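Local coordinates for protein type II toxin-antitoxin system RelE/ParE family toxin (Pyrococcus horikoshii, PDB 1WMI) that is the RelE toxin of a type II toxin-antitoxin pair, probably an inhibitor of translation that cuts messenger RNA on the ribosome and is neutralised by its bound antitoxin, at residues 1-5 against 33-37; 36-40 against 68-72; 42-46 against 58-62; 62-68 against 80-86. All blocks are in the same frame, centred on the assembly; numbering follows the deposited sequence.

Contact 1: residues 1-5 against 33-37; sequences MTYRV and LEYEP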
loop_
_atom_site.group_PDB
_atom_site.type_symbol
_atom_site.label_atom_id
_atom_site.label_comp_id
_atom_site.label_asym_id
_atom_site.label_seq_id
_atom_site.Cartn_x
_atom_site.Cartn_y
_atom_site.Cartn_z
ATOM N N MET A 1 -7.010 -7.156 23.986
ATOM C CA MET A 1 -5.787 -6.645 24.664
ATOM C C MET A 1 -4.541 -7.303 24.097
ATOM O O MET A 1 -3.428 -6.880 24.410
ATOM C CB MET A 1 -5.835 -6.940 26.166
ATOM C CG MET A 1 -5.691 -8.422 26.514
ATOM S SD MET A 1 -5.207 -8.726 28.234
ATOM C CE MET A 1 -6.799 -8.987 29.024
ATOM N N THR A 2 -4.733 -8.343 23.282
ATOM C CA THR A 2 -3.631 -9.099 22.676
ATOM C C THR A 2 -2.272 -8.392 22.712
ATOM O O THR A 2 -1.313 -8.916 23.270
ATOM C CB THR A 2 -3.923 -9.463 21.197
ATOM O OG1 THR A 2 -5.256 -9.969 21.070
ATOM C CG2 THR A 2 -2.952 -10.534 20.718
ATOM N N TYR A 3 -2.196 -7.207 22.113
ATOM C CA TYR A 3 -0.948 -6.444 22.064
ATOM C C TYR A 3 -1.036 -5.139 22.848
ATOM O O TYR A 3 -2.069 -4.483 22.868
ATOM C CB TYR A 3 -0.588 -6.109 20.610
ATOM C CG TYR A 3 -0.291 -7.305 19.734
ATOM C CD1 TYR A 3 1.008 -7.801 19.607
ATOM C CD2 TYR A 3 -1.311 -7.961 19.059
ATOM C CE1 TYR A 3 1.279 -8.923 18.823
ATOM C CE2 TYR A 3 -1.056 -9.076 18.279
ATOM C CZ TYR A 3 0.239 -9.554 18.168
ATOM O OH TYR A 3 0.470 -10.658 17.391
ATOM N N ARG A 4 0.063 -4.760 23.485
ATOM C CA ARG A 4 0.103 -3.517 24.236
ATOM C C ARG A 4 0.606 -2.451 23.259
ATOM O O ARG A 4 1.654 -2.626 22.625
ATOM C CB ARG A 4 1.051 -3.661 25.424
ATOM C CG ARG A 4 0.793 -2.687 26.557
ATOM C CD ARG A 4 1.307 -3.264 27.878
ATOM N NE ARG A 4 0.967 -2.444 29.043
ATOM C CZ ARG A 4 1.602 -1.329 29.389
ATOM N NH1 ARG A 4 1.216 -0.654 30.467
ATOM N NH2 ARG A 4 2.626 -0.893 28.666
ATOM N N VAL A 5 -0.157 -1.368 23.117
ATOM C CA VAL A 5 0.209 -0.294 22.203
ATOM C C VAL A 5 0.758 0.922 22.932
ATOM O O VAL A 5 0.146 1.427 23.881
ATOM C CB VAL A 5 -1.007 0.164 21.354
ATOM C CG1 VAL A 5 -0.581 1.230 20.360
ATOM C CG2 VAL A 5 -1.607 -1.023 20.622
ATOM N N LEU A 33 -5.141 -2.276 16.332
ATOM C CA LEU A 33 -3.756 -2.708 16.513
ATOM C C LEU A 33 -3.588 -3.686 17.688
ATOM O O LEU A 33 -2.756 -4.604 17.640
ATOM C CB LEU A 33 -2.877 -1.470 16.726
ATOM C CG LEU A 33 -1.849 -1.089 15.655
ATOM C CD1 LEU A 33 -2.396 -1.332 14.255
ATOM C CD2 LEU A 33 -1.459 0.364 15.860
ATOM N N GLU A 34 -4.381 -3.493 18.740
ATOM C CA GLU A 34 -4.302 -4.359 19.911
ATOM C C GLU A 34 -4.720 -5.800 19.623
ATOM O O GLU A 34 -4.347 -6.712 20.354
ATOM C CB GLU A 34 -5.136 -3.775 21.055
ATOM C CG GLU A 34 -4.533 -2.488 21.603
ATOM C CD GLU A 34 -5.436 -1.776 22.590
ATOM O OE1 GLU A 34 -5.037 -0.704 23.088
ATOM O OE2 GLU A 34 -6.541 -2.278 22.869
ATOM N N TYR A 35 -5.491 -6.004 18.561
ATOM C CA TYR A 35 -5.906 -7.349 18.183
ATOM C C TYR A 35 -5.135 -7.842 16.969
ATOM O O TYR A 35 -4.711 -8.997 16.916
ATOM C CB TYR A 35 -7.399 -7.383 17.856
ATOM C CG TYR A 35 -8.298 -7.261 19.054
ATOM C CD1 TYR A 35 -8.254 -8.199 20.078
ATOM C CD2 TYR A 35 -9.223 -6.226 19.147
ATOM C CE1 TYR A 35 -9.122 -8.113 21.170
ATOM C CE2 TYR A 35 -10.089 -6.129 20.225
ATOM C CZ TYR A 35 -10.037 -7.076 21.233
ATOM O OH TYR A 35 -10.907 -6.982 22.296
ATOM N N GLU A 36 -4.969 -6.952 15.994
ATOM C CA GLU A 36 -4.294 -7.260 14.742
ATOM C C GLU A 36 -3.121 -6.305 14.537
ATOM O O GLU A 36 -3.315 -5.129 14.262
ATOM C CB GLU A 36 -5.294 -7.108 13.592
ATOM C CG GLU A 36 -4.791 -7.601 12.252
ATOM C CD GLU A 36 -4.824 -9.113 12.157
ATOM O OE1 GLU A 36 -4.113 -9.677 11.297
ATOM O OE2 GLU A 36 -5.576 -9.738 12.946
ATOM N N PRO A 37 -1.885 -6.798 14.675
ATOM C CA PRO A 37 -0.682 -5.973 14.504
ATOM C C PRO A 37 -0.461 -5.417 13.091
ATOM O O PRO A 37 0.120 -4.342 12.919
ATOM C CB PRO A 37 0.433 -6.914 14.945
ATOM C CG PRO A 37 -0.094 -8.253 14.527
ATOM C CD PRO A 37 -1.521 -8.182 15.017
HETATM O O HOH W 1 -2.441 -0.940 24.743
#
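Y3 lays its aromatic ring against P37, with CE2 3.4 Å from the proline CD and P37 CB over one ring face, 4.1 Å above the plane and displaced toward the rim. The first torsion of Y3, -64°, sets CG opposite the carbonyl carbon and turns the ring onto the proline. At the ring edge, in its plane, lies Y35 O. The backbones are joined by a hydrogen bond from Y3 N to E34 O (2.8 Å, 155° at the hydrogen). Further along, V5 CG2 meets E34 CG at 3.4 Å and, more loosely, L33 CB, the side chains crossing at about a right angle. In the RelE/ParE fold this is where the chain leaving helix 20-33 passes the start of strand 4-8, outermost in this chain's sheet. A water bridges the same two elements, accepting from V5 N at 2.8 Å and donating to E34 OE1 at 3.1 Å. Around this first shell, Y3 and P37 both pack on W72 and on I77 of the neighbouring strand. The hydroxyl of Y3 and T2 OG1 turn to the chain of another protein, hydrogen-bonding to a polar side chain and to an acidic and a basic side chain respectively.

Contact 2: residues 36-40 against 68-72; sequences EPVPR and YSVNW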
loop_
_atom_site.group_PDB
_atom_site.type_symbol
_atom_site.label_atom_id
_atom_site.label_comp_id
_atom_site.label_asym_id
_atom_site.label_seq_id
_atom_site.Cartn_x
_atom_site.Cartn_y
_atom_site.Cartn_z
ATOM N N GLU A 36 -4.969 -6.952 15.994
ATOM C CA GLU A 36 -4.294 -7.260 14.742
ATOM C C GLU A 36 -3.121 -6.305 14.537
ATOM O O GLU A 36 -3.315 -5.129 14.262
ATOM C CB GLU A 36 -5.294 -7.108 13.592
ATOM C CG GLU A 36 -4.791 -7.601 12.252
ATOM C CD GLU A 36 -4.824 -9.113 12.157
ATOM O OE1 GLU A 36 -4.113 -9.677 11.297
ATOM O OE2 GLU A 36 -5.576 -9.738 12.946
ATOM N N PRO A 37 -1.885 -6.798 14.675
ATOM C CA PRO A 37 -0.682 -5.973 14.504
ATOM C C PRO A 37 -0.461 -5.417 13.091
ATOM O O PRO A 37 0.120 -4.342 12.919
ATOM C CB PRO A 37 0.433 -6.914 14.945
ATOM C CG PRO A 37 -0.094 -8.253 14.527
ATOM C CD PRO A 37 -1.521 -8.182 15.017
ATOM N N VAL A 38 -0.917 -6.152 12.083
ATOM C CA VAL A 38 -0.776 -5.705 10.703
ATOM C C VAL A 38 -2.115 -5.757 9.971
ATOM O O VAL A 38 -2.397 -6.700 9.235
ATOM C CB VAL A 38 0.260 -6.560 9.918
ATOM C CG1 VAL A 38 0.511 -5.931 8.545
ATOM C CG2 VAL A 38 1.567 -6.661 10.701
ATOM N N PRO A 39 -2.976 -4.754 10.198
ATOM C CA PRO A 39 -4.287 -4.695 9.545
ATOM C C PRO A 39 -4.072 -4.196 8.116
ATOM O O PRO A 39 -4.468 -3.088 7.769
ATOM C CB PRO A 39 -5.045 -3.692 10.408
ATOM C CG PRO A 39 -3.958 -2.736 10.803
ATOM C CD PRO A 39 -2.831 -3.663 11.179
ATOM N N ARG A 40 -3.427 -5.030 7.307
ATOM C CA ARG A 40 -3.090 -4.694 5.930
ATOM C C ARG A 40 -4.173 -4.064 5.075
ATOM O O ARG A 40 -3.966 -2.995 4.503
ATOM C CB ARG A 40 -2.542 -5.929 5.209
ATOM C CG ARG A 40 -2.293 -5.711 3.724
ATOM C CD ARG A 40 -0.830 -5.939 3.361
ATOM N NE ARG A 40 -0.648 -6.089 1.918
ATOM C CZ ARG A 40 0.530 -6.141 1.300
ATOM N NH1 ARG A 40 0.574 -6.282 -0.018
ATOM N NH2 ARG A 40 1.660 -6.045 1.991
ATOM N N TYR A 68 5.154 2.457 12.693
ATOM C CA TYR A 68 5.219 1.795 13.986
ATOM C C TYR A 68 6.010 0.505 13.947
ATOM O O TYR A 68 6.312 -0.020 12.877
ATOM C CB TYR A 68 3.799 1.509 14.492
ATOM C CG TYR A 68 3.003 0.515 13.666
ATOM C CD1 TYR A 68 2.963 -0.832 14.008
ATOM C CD2 TYR A 68 2.250 0.937 12.569
ATOM C CE1 TYR A 68 2.188 -1.740 13.287
ATOM C CE2 TYR A 68 1.473 0.040 11.841
ATOM C CZ TYR A 68 1.445 -1.298 12.209
ATOM O OH TYR A 68 0.664 -2.186 11.508
ATOM N N SER A 69 6.351 -0.000 15.126
ATOM C CA SER A 69 7.096 -1.241 15.222
ATOM C C SER A 69 6.284 -2.298 15.946
ATOM O O SER A 69 5.406 -1.985 16.748
ATOM C CB SER A 69 8.408 -1.012 15.961
ATOM O OG SER A 69 8.172 -0.450 17.236
ATOM N N VAL A 70 6.580 -3.556 15.650
ATOM C CA VAL A 70 5.897 -4.668 16.288
ATOM C C VAL A 70 6.955 -5.583 16.869
ATOM O O VAL A 70 7.810 -6.104 16.149
ATOM C CB VAL A 70 5.026 -5.478 15.285
ATOM C CG1 VAL A 70 4.389 -6.682 15.992
ATOM C CG2 VAL A 70 3.948 -4.595 14.700
ATOM N N ASN A 71 6.908 -5.743 18.185
ATOM C CA ASN A 71 7.834 -6.607 18.895
ATOM C C ASN A 71 6.990 -7.832 19.183
ATOM O O ASN A 71 6.189 -7.839 20.119
ATOM C CB ASN A 71 8.268 -5.950 20.202
ATOM C CG ASN A 71 9.437 -6.656 20.852
ATOM O OD1 ASN A 71 9.851 -7.725 20.415
ATOM N ND2 ASN A 71 9.971 -6.061 21.911
ATOM N N TRP A 72 7.156 -8.861 18.360
ATOM C CA TRP A 72 6.383 -10.080 18.508
ATOM C C TRP A 72 6.641 -10.832 19.798
ATOM O O TRP A 72 5.722 -11.408 20.367
ATOM C CB TRP A 72 6.630 -11.003 17.316
ATOM C CG TRP A 72 6.330 -10.345 16.004
ATOM C CD1 TRP A 72 7.217 -9.710 15.188
ATOM C CD2 TRP A 72 5.048 -10.237 15.368
ATOM N NE1 TRP A 72 6.573 -9.215 14.080
ATOM C CE2 TRP A 72 5.241 -9.524 14.162
ATOM C CE3 TRP A 72 3.757 -10.671 15.696
ATOM C CZ2 TRP A 72 4.188 -9.234 13.280
ATOM C CZ3 TRP A 72 2.710 -10.385 14.823
ATOM C CH2 TRP A 72 2.933 -9.672 13.626
#
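P37, W72 and Y68 carry most of this contact, in which the loop between helix 20-33 and helix 40-43 crosses one face of the central sheet of the RelE/ParE fold, over the end of strand 65-71. P37 uses its ring and its carbonyl for different partners. The ring carbons reach toward the strand end: CG sits 3.5 Å from both CZ3 and CH2 at the far rim of the W72 indole, and the two side chains cross at about a right angle. V70 packs alongside, its CG1 4.1 Å from P37 CB. The same methyl lies over the centre of one face of the indole, 3.5 Å above the plane, so that valine and proline meet different parts of one aromatic surface. V38 adds a looser touch, CG2 to CH2 of W72 at 4.4 Å. At its other end the indole is tied to strand 54-60 by a weak hydrogen bond from NE1 to D55, and a basic side chain of another protein's chain makes a cation-pi contact with it. Y68 supplies the polar link. Its first torsion, 65°, places CG between the backbone N and the carbonyl carbon and sends the ring out from the strand toward the loop, where it also meets the ring of Y57. Beyond P37 the loop tightens into an inverse gamma turn centred on P39, whose CD lies 3.8 Å from Y68 OH. That hydroxyl donates to P37 O at 2.6 Å, approaching in the carbonyl plane with a C=O...O angle of 152°.

Contact 3: residues 42-46 against 58-62; sequences KFDVI and RARLG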
loop_
_atom_site.group_PDB
_atom_site.type_symbol
_atom_site.label_atom_id
_atom_site.label_comp_id
_atom_site.label_asym_id
_atom_site.label_seq_id
_atom_site.Cartn_x
_atom_site.Cartn_y
_atom_site.Cartn_z
ATOM N N LYS A 42 -7.418 -2.813 5.833
ATOM C CA LYS A 42 -8.057 -1.597 6.313
ATOM C C LYS A 42 -7.163 -0.371 6.376
ATOM O O LYS A 42 -7.651 0.751 6.266
ATOM C CB LYS A 42 -8.685 -1.848 7.687
ATOM C CG LYS A 42 -9.635 -0.752 8.156
ATOM C CD LYS A 42 -10.692 -1.328 9.086
ATOM C CE LYS A 42 -11.552 -2.369 8.370
ATOM N NZ LYS A 42 -12.379 -3.134 9.334
ATOM N N PHE A 43 -5.861 -0.571 6.543
ATOM C CA PHE A 43 -4.961 0.565 6.635
ATOM C C PHE A 43 -3.813 0.593 5.636
ATOM O O PHE A 43 -2.801 1.258 5.869
ATOM C CB PHE A 43 -4.427 0.666 8.061
ATOM C CG PHE A 43 -5.478 1.020 9.068
ATOM C CD1 PHE A 43 -5.988 2.312 9.124
ATOM C CD2 PHE A 43 -5.982 0.061 9.940
ATOM C CE1 PHE A 43 -6.985 2.651 10.031
ATOM C CE2 PHE A 43 -6.980 0.388 10.852
ATOM C CZ PHE A 43 -7.482 1.690 10.897
ATOM N N ASP A 44 -3.965 -0.141 4.537
ATOM C CA ASP A 44 -2.967 -0.172 3.462
ATOM C C ASP A 44 -1.549 -0.237 4.016
ATOM O O ASP A 44 -0.638 0.408 3.499
ATOM C CB ASP A 44 -3.131 1.088 2.604
ATOM C CG ASP A 44 -2.676 0.891 1.169
ATOM O OD1 ASP A 44 -2.120 -0.186 0.847
ATOM O OD2 ASP A 44 -2.878 1.823 0.357
ATOM N N VAL A 45 -1.360 -1.026 5.063
ATOM C CA VAL A 45 -0.058 -1.137 5.698
ATOM C C VAL A 45 0.978 -1.938 4.910
ATOM O O VAL A 45 0.647 -2.922 4.245
ATOM C CB VAL A 45 -0.195 -1.765 7.109
ATOM C CG1 VAL A 45 -1.257 -1.023 7.916
ATOM C CG2 VAL A 45 -0.566 -3.217 6.990
ATOM N N ILE A 46 2.237 -1.504 4.998
ATOM C CA ILE A 46 3.346 -2.186 4.335
ATOM C C ILE A 46 4.489 -2.416 5.323
ATOM O O ILE A 46 4.730 -1.590 6.206
ATOM C CB ILE A 46 3.903 -1.368 3.160
ATOM C CG1 ILE A 46 4.412 -0.015 3.665
ATOM C CG2 ILE A 46 2.838 -1.197 2.092
ATOM C CD1 ILE A 46 5.126 0.800 2.608
ATOM N N ARG A 58 4.318 0.813 7.976
ATOM C CA ARG A 58 3.772 2.119 7.641
ATOM C C ARG A 58 2.291 1.929 7.381
ATOM O O ARG A 58 1.902 1.153 6.505
ATOM C CB ARG A 58 4.400 2.713 6.379
ATOM C CG ARG A 58 3.806 4.085 6.046
ATOM C CD ARG A 58 3.355 4.187 4.597
ATOM N NE ARG A 58 2.397 3.149 4.232
ATOM C CZ ARG A 58 2.037 2.883 2.981
ATOM N NH1 ARG A 58 1.157 1.924 2.729
ATOM N NH2 ARG A 58 2.560 3.574 1.982
ATOM N N ALA A 59 1.469 2.633 8.148
ATOM C CA ALA A 59 0.029 2.550 7.986
ATOM C C ALA A 59 -0.472 3.867 7.429
ATOM O O ALA A 59 0.066 4.933 7.740
ATOM C CB ALA A 59 -0.640 2.261 9.316
ATOM N N ARG A 60 -1.500 3.784 6.597
ATOM C CA ARG A 60 -2.087 4.968 5.999
ATOM C C ARG A 60 -3.465 5.205 6.629
ATOM O O ARG A 60 -4.354 4.345 6.573
ATOM C CB ARG A 60 -2.186 4.781 4.476
ATOM C CG ARG A 60 -2.565 6.039 3.708
ATOM C CD ARG A 60 -2.482 5.827 2.201
ATOM N NE ARG A 60 -1.103 5.711 1.728
ATOM C CZ ARG A 60 -0.209 6.698 1.760
ATOM N NH1 ARG A 60 1.021 6.496 1.303
ATOM N NH2 ARG A 60 -0.540 7.891 2.246
ATOM N N LEU A 61 -3.630 6.363 7.261
ATOM C CA LEU A 61 -4.899 6.690 7.887
ATOM C C LEU A 61 -5.677 7.713 7.068
ATOM O O LEU A 61 -6.696 8.234 7.512
ATOM C CB LEU A 61 -4.671 7.208 9.311
ATOM C CG LEU A 61 -4.518 6.140 10.405
ATOM C CD1 LEU A 61 -3.299 5.266 10.140
ATOM C CD2 LEU A 61 -4.401 6.820 11.753
ATOM N N GLY A 62 -5.197 7.986 5.860
ATOM C CA GLY A 62 -5.864 8.953 5.004
ATOM C C GLY A 62 -4.998 10.173 4.750
ATOM O O GLY A 62 -4.066 10.125 3.943
#
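Backbone hydrogen bonds join F43 and I46 to strand 54-60: R60 N gives a nearly straight bond to F43 O (2.9 Å, 173° at the hydrogen), while I46 and R58 form an antiparallel hydrogen-bonded pair, I46 N to R58 O at 3.1 Å and R58 N to I46 O at 3.0 Å. Between these bonds V45 CA makes a C-H...O contact with R58 O. The chain thus passes from short helix 40-43 through D44, with positive phi, into strand 46-49, the outermost on that side of the RelE/ParE sheet within this chain. Apolar contacts line one side, where V45 CG1 rests 3.6 Å from A59 CB and F43 CD1 touches L61 CD1 at 4.1 Å. The F43 ring also meets F29 of helix 20-33 edge-to-face. Charged groups gather on the other side. The R58 chain, bent at chi2 and chi3, folds its guanidinium back over I46, whose CD1 lies 3.7 Å above the centre of one face. R58 and R60 both form salt bridges with D44 of the second subunit; R58 also pairs with an acidic side chain of another protein's chain, and R60 NH2 hydrogen-bonds R85 O of its own chain. Such pairing probably offsets the charge of the clustered arginines where the two toxin copies meet.

Contact 4: residues 62-68 against 80-86; sequences GDYRVIY and LKLKPRG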
loop_
_atom_site.group_PDB
_atom_site.type_symbol
_atom_site.label_atom_id
_atom_site.label_comp_id
_atom_site.label_asym_id
_atom_site.label_seq_id
_atom_site.Cartn_x
_atom_site.Cartn_y
_atom_site.Cartn_z
ATOM N N GLY A 62 -5.197 7.986 5.860
ATOM C CA GLY A 62 -5.864 8.953 5.004
ATOM C C GLY A 62 -4.998 10.173 4.750
ATOM O O GLY A 62 -4.066 10.125 3.943
ATOM N N ASP A 63 -5.293 11.263 5.451
ATOM C CA ASP A 63 -4.542 12.502 5.291
ATOM C C ASP A 63 -3.106 12.417 5.795
ATOM O O ASP A 63 -2.308 13.332 5.574
ATOM C CB ASP A 63 -5.259 13.657 5.993
ATOM C CG ASP A 63 -6.650 13.903 5.437
ATOM O OD1 ASP A 63 -7.361 14.788 5.955
ATOM O OD2 ASP A 63 -7.040 13.211 4.483
ATOM N N TYR A 64 -2.770 11.322 6.466
ATOM C CA TYR A 64 -1.420 11.159 6.981
ATOM C C TYR A 64 -1.043 9.691 7.125
ATOM O O TYR A 64 -1.879 8.807 6.960
ATOM C CB TYR A 64 -1.275 11.886 8.324
ATOM C CG TYR A 64 -2.136 11.330 9.434
ATOM C CD1 TYR A 64 -1.613 10.434 10.370
ATOM C CD2 TYR A 64 -3.482 11.694 9.548
ATOM C CE1 TYR A 64 -2.410 9.911 11.397
ATOM C CE2 TYR A 64 -4.286 11.176 10.567
ATOM C CZ TYR A 64 -3.744 10.287 11.487
ATOM O OH TYR A 64 -4.544 9.763 12.481
ATOM N N ARG A 65 0.228 9.448 7.420
ATOM C CA ARG A 65 0.743 8.094 7.586
ATOM C C ARG A 65 1.389 7.909 8.956
ATOM O O ARG A 65 1.981 8.844 9.507
ATOM C CB ARG A 65 1.780 7.797 6.501
ATOM C CG ARG A 65 1.219 7.751 5.086
ATOM C CD ARG A 65 2.342 7.741 4.064
ATOM N NE ARG A 65 3.044 9.020 4.042
ATOM C CZ ARG A 65 4.281 9.192 3.586
ATOM N NH1 ARG A 65 4.832 10.400 3.606
ATOM N NH2 ARG A 65 4.970 8.157 3.124
ATOM N N VAL A 66 1.265 6.709 9.512
ATOM C CA VAL A 66 1.870 6.431 10.803
ATOM C C VAL A 66 2.836 5.266 10.656
ATOM O O VAL A 66 2.516 4.261 10.012
ATOM C CB VAL A 66 0.806 6.078 11.885
ATOM C CG1 VAL A 66 -0.256 7.164 11.962
ATOM C CG2 VAL A 66 0.170 4.748 11.574
ATOM N N ILE A 67 4.027 5.415 11.229
ATOM C CA ILE A 67 5.037 4.363 11.198
ATOM C C ILE A 67 5.164 3.780 12.602
ATOM O O ILE A 67 5.268 4.515 13.584
ATOM C CB ILE A 67 6.409 4.897 10.737
ATOM C CG1 ILE A 67 6.289 5.479 9.329
ATOM C CG2 ILE A 67 7.428 3.767 10.725
ATOM C CD1 ILE A 67 7.634 5.839 8.690
ATOM N N TYR A 68 5.154 2.457 12.693
ATOM C CA TYR A 68 5.219 1.795 13.986
ATOM C C TYR A 68 6.010 0.505 13.947
ATOM O O TYR A 68 6.312 -0.020 12.877
ATOM C CB TYR A 68 3.799 1.509 14.492
ATOM C CG TYR A 68 3.003 0.515 13.666
ATOM C CD1 TYR A 68 2.963 -0.832 14.008
ATOM C CD2 TYR A 68 2.250 0.937 12.569
ATOM C CE1 TYR A 68 2.188 -1.740 13.287
ATOM C CE2 TYR A 68 1.473 0.040 11.841
ATOM C CZ TYR A 68 1.445 -1.298 12.209
ATOM O OH TYR A 68 0.664 -2.186 11.508
ATOM N N LEU A 80 5.860 4.969 16.259
ATOM C CA LEU A 80 7.084 5.753 16.176
ATOM C C LEU A 80 6.909 7.198 15.714
ATOM O O LEU A 80 7.371 8.117 16.389
ATOM C CB LEU A 80 8.104 5.039 15.285
ATOM C CG LEU A 80 8.714 3.754 15.866
ATOM C CD1 LEU A 80 9.098 3.970 17.329
ATOM C CD2 LEU A 80 7.723 2.631 15.771
ATOM N N LYS A 81 6.262 7.411 14.570
ATOM C CA LYS A 81 6.070 8.775 14.083
ATOM C C LYS A 81 4.980 8.921 13.029
ATOM O O LYS A 81 4.442 7.934 12.527
ATOM C CB LYS A 81 7.380 9.331 13.517
ATOM C CG LYS A 81 7.797 8.698 12.204
ATOM C CD LYS A 81 8.951 9.446 11.568
ATOM C CE LYS A 81 8.559 10.864 11.185
ATOM N NZ LYS A 81 9.686 11.552 10.479
ATOM N N LEU A 82 4.664 10.174 12.708
ATOM C CA LEU A 82 3.641 10.497 11.720
ATOM C C LEU A 82 4.301 11.126 10.511
ATOM O O LEU A 82 5.402 11.666 10.612
ATOM C CB LEU A 82 2.635 11.488 12.296
ATOM C CG LEU A 82 1.997 11.135 13.637
ATOM C CD1 LEU A 82 0.994 12.216 14.019
ATOM C CD2 LEU A 82 1.318 9.777 13.538
ATOM N N LYS A 83 3.619 11.051 9.372
ATOM C CA LYS A 83 4.109 11.628 8.126
ATOM C C LYS A 83 2.947 12.169 7.285
ATOM O O LYS A 83 1.801 11.726 7.426
ATOM C CB LYS A 83 4.899 10.586 7.328
ATOM C CG LYS A 83 6.214 10.173 7.982
ATOM C CD LYS A 83 6.933 9.123 7.147
ATOM C CE LYS A 83 7.891 9.733 6.125
ATOM N NZ LYS A 83 9.189 10.117 6.745
ATOM N N PRO A 84 3.233 13.144 6.403
ATOM C CA PRO A 84 2.225 13.757 5.533
ATOM C C PRO A 84 1.543 12.730 4.639
ATOM O O PRO A 84 1.898 11.556 4.654
ATOM C CB PRO A 84 3.038 14.764 4.718
ATOM C CG PRO A 84 4.131 15.138 5.641
ATOM C CD PRO A 84 4.537 13.804 6.220
ATOM N N ARG A 85 0.568 13.192 3.863
ATOM C CA ARG A 85 -0.186 12.353 2.933
ATOM C C ARG A 85 0.810 11.530 2.128
ATOM O O ARG A 85 0.574 10.356 1.800
ATOM C CB ARG A 85 -0.957 13.238 1.950
ATOM C CG ARG A 85 -2.331 12.733 1.564
ATOM C CD ARG A 85 -3.339 13.127 2.618
ATOM N NE ARG A 85 -4.239 14.199 2.193
ATOM C CZ ARG A 85 -5.557 14.059 2.087
ATOM N NH1 ARG A 85 -6.122 12.894 2.370
ATOM N NH2 ARG A 85 -6.311 15.079 1.703
ATOM N N GLY A 86 1.931 12.185 1.845
ATOM C CA GLY A 86 3.001 11.633 1.039
ATOM C C GLY A 86 2.932 12.641 -0.078
ATOM O O GLY A 86 2.037 12.566 -0.931
#
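Strand segments 65-68 and 80-83, from the beta hairpin of strands 65-71 and 76-83, run antiparallel, their axes 4.6 Å apart at closest approach and their directions 162° apart, with R65/K83 and I67/K81 as hydrogen-bonded pairs and V66/L82 as the non-hydrogen-bonded pair between them. A classic beta bulge interrupts the ladder where L80 and K81 both face I67, and I67 O accepts from both their amides, from L80 N at 2.8 Å and from K81 N at 3.2 Å. V66 and L82 lie side by side on the face that packs toward helix 20-33, pointing the same way, and V66 touches F29. Opposite them, I67 crosses K83 obliquely, CD1 to CD at 3.7 Å. R65 shares that face; its chain bends at chi3 (-69°) to bring the guanidinium past the strand end. There NE donates to P84 O at 2.8 Å, almost in line with the carbonyl and within the guanidinium plane, and NH1 adds a weak bond to the same oxygen. K83 CB lies over one face; G86 CA is modelled over the other, though poor order there makes its place less sure. R65 NH1 and NH2 continue to acidic side chains of another protein's chain, as does K83 NZ. With its NE-NH1 edge on P84 O, the R65 guanidinium is probably restricted in its rotation, and with K83 it presents a basic surface that acidic groups of the bound chain, presumably the antitoxin, would neutralise.

In the fold
All four contacts gather round one mixed sheet. Contacts 1 and 2 share E36 and P37 and have centres about 8 Å apart; between them the loop after helix 20-33 is tied first to strand 4-8 and then to strand 65-71, with Y3 OH packing 3.4 Å from W72 CZ3. Contact 2 reaches contact 4 through Y68, although their centres are about 15 Å apart. Contact 3, nested within the loop closed by contact 2, meets it where V45 packs on V38 and R40. Contacts 3 and 4, centres about 9 Å apart, share G62, are joined by R60 NH2 to R85 O at 2.7 Å, and both border the second subunit. Chains of other proteins touch every contact.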